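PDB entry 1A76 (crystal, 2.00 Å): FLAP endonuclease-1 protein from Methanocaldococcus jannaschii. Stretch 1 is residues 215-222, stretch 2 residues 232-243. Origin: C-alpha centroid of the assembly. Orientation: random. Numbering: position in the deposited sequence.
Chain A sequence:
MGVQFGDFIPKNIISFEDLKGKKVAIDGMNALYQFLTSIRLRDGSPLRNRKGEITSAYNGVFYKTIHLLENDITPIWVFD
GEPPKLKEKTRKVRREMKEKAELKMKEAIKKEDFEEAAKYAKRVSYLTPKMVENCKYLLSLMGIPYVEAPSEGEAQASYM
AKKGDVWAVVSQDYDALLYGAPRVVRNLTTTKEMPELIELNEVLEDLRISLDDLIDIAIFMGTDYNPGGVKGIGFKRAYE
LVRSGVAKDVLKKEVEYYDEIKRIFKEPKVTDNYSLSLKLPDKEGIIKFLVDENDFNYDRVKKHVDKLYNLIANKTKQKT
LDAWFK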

# COMPACT_ATOMS: atom_id res chain seq x y z
N ILE A 215 -3.09 -18.31 -3.15
CA ILE A 215 -1.68 -17.95 -2.98
C ILE A 215 -0.83 -18.74 -3.99
O ILE A 215 0.14 -18.22 -4.55
CB ILE A 215 -1.23 -18.27 -1.52
CG1 ILE A 215 -1.85 -17.28 -0.55
CG2 ILE A 215 0.30 -18.19 -1.39
CD1 ILE A 215 -1.78 -17.71 0.91
N ASP A 216 -1.20 -19.99 -4.24
CA ASP A 216 -0.46 -20.81 -5.20
C ASP A 216 -0.61 -20.19 -6.60
O ASP A 216 0.37 -20.03 -7.32
CB ASP A 216 -0.98 -22.25 -5.18
CG ASP A 216 -0.40 -23.07 -4.02
OD1 ASP A 216 0.50 -22.58 -3.31
OD2 ASP A 216 -0.86 -24.22 -3.83
N ILE A 217 -1.84 -19.82 -6.96
CA ILE A 217 -2.11 -19.19 -8.25
C ILE A 217 -1.23 -17.94 -8.34
O ILE A 217 -0.58 -17.69 -9.36
CB ILE A 217 -3.60 -18.77 -8.39
CG1 ILE A 217 -4.49 -20.00 -8.52
CG2 ILE A 217 -3.79 -17.88 -9.63
CD1 ILE A 217 -5.95 -19.74 -8.24
N ALA A 218 -1.18 -17.17 -7.26
CA ALA A 218 -0.37 -15.96 -7.20
C ALA A 218 1.10 -16.29 -7.42
O ALA A 218 1.80 -15.59 -8.17
CB ALA A 218 -0.54 -15.28 -5.84
N ILE A 219 1.58 -17.34 -6.77
CA ILE A 219 2.98 -17.72 -6.92
C ILE A 219 3.27 -18.09 -8.37
O ILE A 219 4.29 -17.68 -8.91
CB ILE A 219 3.34 -18.87 -5.94
CG1 ILE A 219 3.36 -18.32 -4.50
CG2 ILE A 219 4.71 -19.45 -6.27
CD1 ILE A 219 3.46 -19.39 -3.42
N PHE A 220 2.37 -18.85 -9.01
CA PHE A 220 2.53 -19.23 -10.42
C PHE A 220 2.64 -18.00 -11.30
O PHE A 220 3.49 -17.91 -12.19
CB PHE A 220 1.31 -20.02 -10.94
CG PHE A 220 1.42 -21.51 -10.76
CD1 PHE A 220 2.36 -22.24 -11.48
CD2 PHE A 220 0.54 -22.18 -9.92
CE1 PHE A 220 2.43 -23.63 -11.35
CE2 PHE A 220 0.60 -23.56 -9.79
CZ PHE A 220 1.55 -24.29 -10.51
N MET A 221 1.75 -17.04 -11.07
CA MET A 221 1.74 -15.83 -11.87
C MET A 221 2.95 -14.98 -11.56
O MET A 221 3.47 -14.30 -12.44
CB MET A 221 0.45 -15.05 -11.62
CG MET A 221 -0.80 -15.79 -12.12
SD MET A 221 -2.34 -15.01 -11.60
CE MET A 221 -2.30 -13.49 -12.51
N GLY A 222 3.41 -15.05 -10.32
CA GLY A 222 4.57 -14.29 -9.90
C GLY A 222 4.24 -13.24 -8.86
O GLY A 222 3.40 -12.36 -9.10
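Stretch 2 (232-243) GIGFKRAYELVR

How do the two backbones run past each other? Residues 215-221 form the last part of a helix that Gly222 ends, leaving helical geometry with positive phi. Stretch 2 approaches as loop through Gly232 and Ile233, takes Gly234 as its N-cap, and is helical from Phe235 through Arg243. The helices run roughly antiparallel, at 137° between their N-to-C directions, and their axes come within 9.0 Å. Met221 CA therefore lies 5.5 Å from Gly234 CA, at the start of the second helix, while Ile217 CA, one turn earlier, lies 5.3 Å from Ala238 CA, one turn later.

What lets the backbones come so close? Ala238 points toward stretch 1 with only a methyl group, and its CB rests 3.5 Å from Phe220 CB and 4.2 Å from Ile217 CA. Ile217, with chi1 m and chi2 t, packs as a knob among Phe235, Ala238, Tyr239 and Val242. Its CG2 is 3.5 Å from Phe235 CD2, Ile217 CD1 meets the edge of the Tyr239 ring, 4.0 Å from Tyr239 CD1, and its CG1 stands 4.0 Å from Val242 CG2.

Where does the Phe220 ring go? It spans the neighbouring part of the contact, with its CD1 3.8 Å from Ile233 CD1 and its CZ 3.6 Å from Leu241 CD1. One aromatic side chain thus touches both the loop before the second helix and a residue two turns into it.

How does the end of the first helix make contact? The CA-to-CB bond of Met221 points sideways, but the side chain's end comes nearer, placing Met221 SD 3.6 Å from Phe235 CD2 at the ring edge. No hydrogen bond crosses between the stretches, and the side-chain contacts are apolar, apart from the sulfur of Met221 at the Phe235 ring; together the two bury 501 Å², both sides summed.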

# COMPACT_ATOMS: atom_id res chain seq x y z
N GLY A 232 5.87 -18.72 -17.48
CA GLY A 232 4.86 -17.97 -18.22
C GLY A 232 3.43 -18.38 -17.95
O GLY A 232 2.52 -17.90 -18.63
N ILE A 233 3.21 -19.26 -16.98
CA ILE A 233 1.86 -19.72 -16.65
C ILE A 233 0.99 -18.57 -16.14
O ILE A 233 1.38 -17.83 -15.23
CB ILE A 233 1.90 -20.83 -15.58
CG1 ILE A 233 2.48 -22.12 -16.17
CG2 ILE A 233 0.51 -21.11 -15.06
CD1 ILE A 233 3.15 -23.01 -15.13
N GLY A 234 -0.19 -18.42 -16.75
CA GLY A 234 -1.13 -17.38 -16.35
C GLY A 234 -2.16 -17.87 -15.32
O GLY A 234 -2.06 -18.99 -14.81
N PHE A 235 -3.16 -17.04 -15.04
CA PHE A 235 -4.18 -17.40 -14.06
C PHE A 235 -4.97 -18.67 -14.41
O PHE A 235 -5.14 -19.55 -13.56
CB PHE A 235 -5.15 -16.21 -13.85
CG PHE A 235 -6.11 -16.41 -12.70
CD1 PHE A 235 -7.23 -17.23 -12.84
CD2 PHE A 235 -5.90 -15.77 -11.48
CE1 PHE A 235 -8.13 -17.41 -11.77
CE2 PHE A 235 -6.79 -15.94 -10.42
CZ PHE A 235 -7.91 -16.76 -10.57
N LYS A 236 -5.43 -18.76 -15.66
CA LYS A 236 -6.21 -19.89 -16.13
C LYS A 236 -5.48 -21.22 -15.97
O LYS A 236 -6.04 -22.19 -15.46
CB LYS A 236 -6.57 -19.70 -17.62
CG LYS A 236 -7.88 -18.98 -17.87
CD LYS A 236 -8.54 -19.48 -19.17
CE LYS A 236 -9.87 -20.17 -18.91
NZ LYS A 236 -9.87 -21.60 -19.34
N ARG A 237 -4.23 -21.27 -16.43
CA ARG A 237 -3.44 -22.49 -16.34
C ARG A 237 -3.09 -22.85 -14.90
O ARG A 237 -3.10 -24.02 -14.52
CB ARG A 237 -2.14 -22.35 -17.16
CG ARG A 237 -1.12 -23.46 -16.93
CD ARG A 237 -1.56 -24.82 -17.50
NE ARG A 237 -0.46 -25.78 -17.40
CZ ARG A 237 -0.61 -27.09 -17.19
NH1 ARG A 237 -1.82 -27.62 -17.06
NH2 ARG A 237 0.46 -27.86 -17.09
N ALA A 238 -2.81 -21.83 -14.10
CA ALA A 238 -2.46 -22.03 -12.70
C ALA A 238 -3.67 -22.54 -11.92
O ALA A 238 -3.55 -23.44 -11.08
CB ALA A 238 -1.95 -20.72 -12.12
N TYR A 239 -4.84 -21.96 -12.20
CA TYR A 239 -6.09 -22.35 -11.55
C TYR A 239 -6.41 -23.80 -11.95
O TYR A 239 -6.94 -24.58 -11.17
CB TYR A 239 -7.21 -21.41 -12.01
CG TYR A 239 -8.61 -21.77 -11.52
CD1 TYR A 239 -8.99 -21.55 -10.20
CD2 TYR A 239 -9.55 -22.28 -12.41
CE1 TYR A 239 -10.29 -21.84 -9.76
CE2 TYR A 239 -10.86 -22.58 -11.98
CZ TYR A 239 -11.22 -22.35 -10.66
OH TYR A 239 -12.53 -22.60 -10.27
N GLU A 240 -6.05 -24.15 -13.19
CA GLU A 240 -6.28 -25.49 -13.71
C GLU A 240 -5.45 -26.52 -12.93
O GLU A 240 -5.94 -27.59 -12.58
CB GLU A 240 -5.91 -25.52 -15.20
CG GLU A 240 -5.90 -26.88 -15.87
CD GLU A 240 -5.65 -26.75 -17.36
OE1 GLU A 240 -4.47 -26.63 -17.74
OE2 GLU A 240 -6.62 -26.76 -18.14
N LEU A 241 -4.19 -26.17 -12.65
CA LEU A 241 -3.29 -27.05 -11.91
C LEU A 241 -3.72 -27.15 -10.45
O LEU A 241 -3.62 -28.20 -9.82
CB LEU A 241 -1.84 -26.53 -11.99
CG LEU A 241 -1.18 -26.62 -13.37
CD1 LEU A 241 0.13 -25.82 -13.41
CD2 LEU A 241 -0.93 -28.10 -13.72
N VAL A 242 -4.23 -26.05 -9.92
CA VAL A 242 -4.70 -26.03 -8.54
C VAL A 242 -5.92 -26.94 -8.38
O VAL A 242 -5.96 -27.77 -7.48
CB VAL A 242 -5.07 -24.59 -8.10
CG1 VAL A 242 -6.14 -24.62 -7.01
CG2 VAL A 242 -3.81 -23.88 -7.60
N ARG A 243 -6.91 -26.80 -9.26
CA ARG A 243 -8.11 -27.62 -9.17
C ARG A 243 -7.80 -29.10 -9.39
O ARG A 243 -8.53 -29.98 -8.92
CB ARG A 243 -9.16 -27.14 -10.18
CG ARG A 243 -9.74 -25.77 -9.86
CD ARG A 243 -10.24 -25.70 -8.42
NE ARG A 243 -11.68 -25.47 -8.35
CZ ARG A 243 -12.60 -26.38 -8.63
NH1 ARG A 243 -12.24 -27.61 -8.99
NH2 ARG A 243 -13.89 -26.08 -8.55